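Local coordinates for protein pectate lyase (Bacillus, PDB 3VMV) that probably cleaves the polygalacturonate backbone of pectin by beta-elimination, as a secreted pectate lyase of polysaccharide lyase family 1, at residues Thr49-Gly54 and Ile84-Asn89; Ile106-Ser111 and Asn131-His136. All coordinates share one frame; numbering follows the deposited sequence.

Contact 1. Residues Thr49-Gly54 and Ile84-Asn89; sequences TIYVNG and IGVGTN
Y51 and I84 meet where two parallel strands run side by side, joined by three backbone hydrogen bonds. I84 N donates to I50 O at 2.9 Å, V52 N to I84 O at 2.8 Å, and V86 N to V52 O at 2.9 Å. I84 thus bonds through its N-H and C=O to I50 and V52, the residues flanking Y51, as in regular parallel pairing. The I84 carbonyl also takes a CA-H...O contact, Y51 CA lying 3.1 Å from I84 O.

The apolar packing lies mainly on the face that carries Y51 and I84. Their side chains lie alongside and point the same way, the ring atom Y51 CE1 reaching I84 CB at 3.8 Å. In I84, CG1 stands anti to the carbonyl carbon (chi1 -51°), which sends CD1 back along the strand to T49 CG2, 3.9 Å away. That same T49 methyl covers one face of the Y51 ring near its rim. The residue types suit the place: branched isoleucine offers CB, CG2 and CD1 to the ring atoms, and the short threonine sets its methyl on the ring face. The Y51 ring also meets that of Y24. Further on, V86 CG2 packs against Y51 CB at 3.7 Å and also borders N53 CB. On the other face V52 is paired with G85, which has no side chain there, and V52 packs on I83 and on I31 of helix 28-40.

Past the last bond V86 to N89 fold into a type II' turn that brings N89 back beside N53, N89 O 3.8 Å from N53 C. N89 N to V86 O closes the turn, with G87 supplying the positive phi (59°) at its second position. Such parallel pairing between successive coils is characteristic of the right-handed parallel beta-helix of pectate lyases, here near its helix-capped end.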
loop_
_atom_site.group_PDB
_atom_site.type_symbol
_atom_site.label_atom_id
_atom_site.label_comp_id
_atom_site.label_asym_id
_atom_site.label_seq_id
_atom_site.Cartn_x
_atom_site.Cartn_y
_atom_site.Cartn_z
ATOM N N THR A 49 16.356 -12.780 3.637
ATOM C CA THR A 49 15.298 -12.413 4.563
ATOM C C THR A 49 15.945 -11.662 5.709
ATOM O O THR A 49 16.918 -12.144 6.310
ATOM C CB THR A 49 14.591 -13.677 5.100
ATOM O OG1 THR A 49 13.892 -14.290 4.009
ATOM C CG2 THR A 49 13.592 -13.328 6.197
ATOM N N ILE A 50 15.445 -10.454 5.977
ATOM C CA ILE A 50 15.892 -9.658 7.101
ATOM C C ILE A 50 14.756 -9.612 8.127
ATOM O O ILE A 50 13.699 -9.000 7.855
ATOM C CB ILE A 50 16.197 -8.219 6.647
ATOM C CG1 ILE A 50 17.230 -8.259 5.520
ATOM C CG2 ILE A 50 16.684 -7.423 7.846
ATOM C CD1 ILE A 50 17.572 -6.872 4.935
ATOM N N TYR A 51 14.944 -10.302 9.249
ATOM C CA TYR A 51 14.011 -10.198 10.378
ATOM C C TYR A 51 14.336 -8.969 11.193
ATOM O O TYR A 51 15.473 -8.797 11.653
ATOM C CB TYR A 51 14.076 -11.439 11.258
ATOM C CG TYR A 51 13.408 -12.621 10.631
ATOM C CD1 TYR A 51 12.016 -12.615 10.439
ATOM C CD2 TYR A 51 14.149 -13.734 10.194
ATOM C CE1 TYR A 51 11.379 -13.699 9.842
ATOM C CE2 TYR A 51 13.494 -14.832 9.570
ATOM C CZ TYR A 51 12.120 -14.786 9.394
ATOM O OH TYR A 51 11.439 -15.844 8.778
ATOM N N VAL A 52 13.335 -8.130 11.419
ATOM C CA VAL A 52 13.548 -6.873 12.116
ATOM C C VAL A 52 13.045 -7.040 13.553
ATOM O O VAL A 52 11.831 -7.278 13.805
ATOM C CB VAL A 52 12.811 -5.723 11.420
ATOM C CG1 VAL A 52 13.071 -4.417 12.144
ATOM C CG2 VAL A 52 13.270 -5.602 9.952
ATOM N N ASN A 53 13.994 -6.964 14.481
ATOM C CA ASN A 53 13.703 -7.179 15.898
ATOM C C ASN A 53 14.125 -6.011 16.787
ATOM O O ASN A 53 14.475 -6.189 17.955
ATOM C CB ASN A 53 14.288 -8.519 16.399
ATOM C CG ASN A 53 15.812 -8.611 16.276
ATOM O OD1 ASN A 53 16.482 -7.666 15.865
ATOM N ND2 ASN A 53 16.372 -9.767 16.676
ATOM N N GLY A 54 14.025 -4.807 16.248
ATOM C CA GLY A 54 14.248 -3.616 17.038
ATOM C C GLY A 54 13.600 -2.452 16.351
ATOM O O GLY A 54 13.048 -2.620 15.267
ATOM N N ILE A 84 10.823 -8.760 7.396
ATOM C CA ILE A 84 9.737 -9.320 8.213
ATOM C C ILE A 84 9.967 -8.962 9.664
ATOM O O ILE A 84 11.036 -9.251 10.223
ATOM C CB ILE A 84 9.697 -10.826 8.036
ATOM C CG1 ILE A 84 9.676 -11.185 6.552
ATOM C CG2 ILE A 84 8.525 -11.417 8.827
ATOM C CD1 ILE A 84 9.700 -12.731 6.312
ATOM N N GLY A 85 8.967 -8.347 10.298
ATOM C CA GLY A 85 9.069 -8.068 11.708
ATOM C C GLY A 85 9.021 -9.333 12.559
ATOM O O GLY A 85 8.378 -10.317 12.196
ATOM N N VAL A 86 9.711 -9.299 13.686
ATOM C CA VAL A 86 9.637 -10.348 14.694
ATOM C C VAL A 86 8.589 -9.983 15.754
ATOM O O VAL A 86 8.736 -8.983 16.449
ATOM C CB VAL A 86 11.027 -10.539 15.347
ATOM C CG1 VAL A 86 10.986 -11.638 16.442
ATOM C CG2 VAL A 86 12.011 -10.916 14.277
ATOM N N GLY A 87 7.515 -10.774 15.869
ATOM C CA GLY A 87 6.490 -10.483 16.866
ATOM C C GLY A 87 5.900 -9.108 16.646
ATOM O O GLY A 87 5.487 -8.777 15.548
ATOM N N THR A 88 5.913 -8.289 17.691
ATOM C CA THR A 88 5.414 -6.925 17.585
ATOM C C THR A 88 6.614 -5.981 17.687
ATOM O O THR A 88 6.455 -4.786 17.958
ATOM C CB THR A 88 4.378 -6.612 18.679
ATOM O OG1 THR A 88 4.941 -6.908 19.958
ATOM C CG2 THR A 88 3.115 -7.464 18.467
ATOM N N ASN A 89 7.801 -6.513 17.425
ATOM C CA ASN A 89 9.039 -5.747 17.608
ATOM C C ASN A 89 9.646 -5.158 16.350
ATOM O O ASN A 89 10.683 -4.470 16.433
ATOM C CB ASN A 89 10.110 -6.585 18.345
ATOM C CG ASN A 89 9.624 -7.052 19.676
ATOM O OD1 ASN A 89 9.067 -6.265 20.443
ATOM N ND2 ASN A 89 9.773 -8.342 19.944
#

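Contact 2. Residues Ile106-Ser111 and Asn131-His136; sequences IIQNVS and NVWIDH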
loop_
_atom_site.group_PDB
_atom_site.type_symbol
_atom_site.label_atom_id
_atom_site.label_comp_id
_atom_site.label_asym_id
_atom_site.label_seq_id
_atom_site.Cartn_x
_atom_site.Cartn_y
_atom_site.Cartn_z
ATOM N N ILE A 106 8.968 -8.911 -0.345
ATOM C CA ILE A 106 7.934 -9.015 0.668
ATOM C C ILE A 106 8.265 -8.087 1.848
ATOM O O ILE A 106 9.373 -8.122 2.361
ATOM C CB ILE A 106 7.830 -10.461 1.170
ATOM C CG1 ILE A 106 7.445 -11.352 0.001
ATOM C CG2 ILE A 106 6.812 -10.560 2.339
ATOM C CD1 ILE A 106 7.284 -12.834 0.388
ATOM N N ILE A 107 7.312 -7.244 2.254
ATOM C CA ILE A 107 7.404 -6.494 3.522
ATOM C C ILE A 107 6.233 -6.955 4.373
ATOM O O ILE A 107 5.061 -6.819 3.961
ATOM C CB ILE A 107 7.332 -5.004 3.262
ATOM C CG1 ILE A 107 8.426 -4.582 2.283
ATOM C CG2 ILE A 107 7.395 -4.190 4.588
ATOM C CD1 ILE A 107 8.368 -3.181 1.830
ATOM N N GLN A 108 6.536 -7.535 5.525
ATOM C CA GLN A 108 5.506 -8.227 6.292
ATOM C C GLN A 108 5.711 -8.027 7.775
ATOM O O GLN A 108 6.855 -8.071 8.308
ATOM C CB GLN A 108 5.613 -9.696 5.933
ATOM C CG GLN A 108 4.532 -10.559 6.546
ATOM C CD GLN A 108 4.572 -11.966 5.991
ATOM O OE1 GLN A 108 3.566 -12.496 5.454
ATOM N NE2 GLN A 108 5.703 -12.590 6.131
ATOM N N ASN A 109 4.601 -7.908 8.500
ATOM C CA ASN A 109 4.624 -7.864 9.962
ATOM C C ASN A 109 5.488 -6.761 10.581
ATOM O O ASN A 109 6.154 -6.985 11.603
ATOM C CB ASN A 109 5.048 -9.223 10.552
ATOM C CG ASN A 109 4.665 -9.372 12.012
ATOM O OD1 ASN A 109 3.542 -9.015 12.417
ATOM N ND2 ASN A 109 5.602 -9.895 12.814
ATOM N N VAL A 110 5.498 -5.595 9.946
ATOM C CA VAL A 110 6.150 -4.431 10.572
ATOM C C VAL A 110 5.161 -3.279 10.800
ATOM O O VAL A 110 4.132 -3.171 10.117
ATOM C CB VAL A 110 7.365 -3.910 9.701
ATOM C CG1 VAL A 110 8.408 -4.987 9.557
ATOM C CG2 VAL A 110 6.858 -3.426 8.314
ATOM N N SER A 111 5.491 -2.390 11.738
ATOM C CA SER A 111 4.724 -1.175 11.934
ATOM C C SER A 111 5.589 -0.031 11.465
ATOM O O SER A 111 6.747 0.043 11.878
ATOM C CB SER A 111 4.396 -0.960 13.401
ATOM O OG SER A 111 3.617 -2.061 13.884
ATOM N N ASN A 131 6.218 -7.181 -8.483
ATOM C CA ASN A 131 6.050 -8.389 -7.641
ATOM C C ASN A 131 6.420 -8.089 -6.209
ATOM O O ASN A 131 7.445 -8.489 -5.727
ATOM C CB ASN A 131 6.803 -9.602 -8.204
ATOM C CG ASN A 131 6.117 -10.139 -9.429
ATOM O OD1 ASN A 131 5.148 -10.917 -9.323
ATOM N ND2 ASN A 131 6.529 -9.673 -10.575
ATOM N N VAL A 132 5.570 -7.294 -5.578
ATOM C CA VAL A 132 5.770 -6.831 -4.239
ATOM C C VAL A 132 4.543 -7.182 -3.422
ATOM O O VAL A 132 3.420 -6.911 -3.869
ATOM C CB VAL A 132 5.901 -5.327 -4.248
ATOM C CG1 VAL A 132 6.028 -4.777 -2.839
ATOM C CG2 VAL A 132 7.093 -4.859 -5.123
ATOM N N TRP A 133 4.759 -7.794 -2.266
ATOM C CA TRP A 133 3.681 -8.172 -1.359
ATOM C C TRP A 133 3.876 -7.429 -0.028
ATOM O O TRP A 133 4.918 -7.611 0.623
ATOM C CB TRP A 133 3.746 -9.689 -1.188
ATOM C CG TRP A 133 2.612 -10.271 -0.381
ATOM C CD1 TRP A 133 1.365 -9.732 -0.240
ATOM C CD2 TRP A 133 2.602 -11.522 0.310
ATOM N NE1 TRP A 133 0.569 -10.569 0.536
ATOM C CE2 TRP A 133 1.318 -11.665 0.893
ATOM C CE3 TRP A 133 3.575 -12.520 0.527
ATOM C CZ2 TRP A 133 0.959 -12.782 1.635
ATOM C CZ3 TRP A 133 3.221 -13.638 1.256
ATOM C CH2 TRP A 133 1.935 -13.746 1.823
ATOM N N ILE A 134 2.909 -6.578 0.323
ATOM C CA ILE A 134 2.941 -5.780 1.558
ATOM C C ILE A 134 1.817 -6.360 2.421
ATOM O O ILE A 134 0.655 -6.139 2.082
ATOM C CB ILE A 134 2.707 -4.345 1.198
ATOM C CG1 ILE A 134 3.924 -3.865 0.406
ATOM C CG2 ILE A 134 2.462 -3.465 2.500
ATOM C CD1 ILE A 134 3.703 -2.519 -0.326
ATOM N N ASP A 135 2.197 -7.134 3.440
ATOM C CA ASP A 135 1.237 -7.991 4.161
ATOM C C ASP A 135 1.366 -7.884 5.665
ATOM O O ASP A 135 2.440 -7.946 6.225
ATOM C CB ASP A 135 1.473 -9.428 3.699
ATOM C CG ASP A 135 0.561 -10.437 4.407
ATOM O OD1 ASP A 135 -0.615 -10.496 4.025
ATOM O OD2 ASP A 135 1.039 -11.121 5.321
ATOM N N HIS A 136 0.244 -7.750 6.355
ATOM C CA HIS A 136 0.230 -7.858 7.812
ATOM C C HIS A 136 1.086 -6.812 8.515
ATOM O O HIS A 136 1.725 -7.086 9.513
ATOM C CB HIS A 136 0.584 -9.287 8.279
ATOM C CG HIS A 136 -0.587 -10.223 8.284
ATOM N ND1 HIS A 136 -0.804 -11.146 7.284
ATOM C CD2 HIS A 136 -1.630 -10.344 9.145
ATOM C CE1 HIS A 136 -1.892 -11.851 7.572
ATOM N NE2 HIS A 136 -2.425 -11.370 8.682
#
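I106 and W133 lie side by side on one face of a parallel strand pair in the pectate lyase beta-helix, I106 CD1 touching the indole edge at CE3, 3.7 Å away and near the ring plane. Extended I106, with CD1 at its far end, is long enough to reach that edge. W133 CG is anti to the backbone N (chi1 -174°), which lays the indole alongside I106, and D135 CB covers one indole face near its rim.

Beneath them, I107 N bonds to W133 O, D135 N to I107 O at 2.9 Å, and N109 N to D135 O at 3.1 Å. On the opposite face I107 and I134 point inward to I123, as branched aliphatic residues suit a buried core.

Farther out, S168 OG bonds both W133 NE1 and D135 OD1, tying indole and carboxylate together, while W169 stacks on H136. Q108 extends alongside D135, its CG 3.4 Å from D135 O. D135 OD2, the carboxylate oxygen not bonded to S168, accepts from H136 ND1 at 2.7 Å, with the oxygen in the ring plane but the nitrogen 40° out of the carboxylate plane.

Overall arrangement
Contact 1 closes along the chain before contact 2 opens, and their centres lie about 11 Å apart. Strands 48-52, 78-85, 105-108 and 132-135 stack in sequence order as one face of the beta-helix, each added coil bonding to the one before. Contact 1 is nearer the end of the solenoid, its centre about 19 Å from the centre of the chain; that of contact 2 is about 9 Å from it. They meet through strands 78-85 and 105-108: G85 N probably bonds to Q108 O. N109 ND2 hydrogen-bonds to G85 O and G87 O, while its OD1 accepts from G323 N, joining the turn after strand 78-85 to the next coil and to the C-terminal segment.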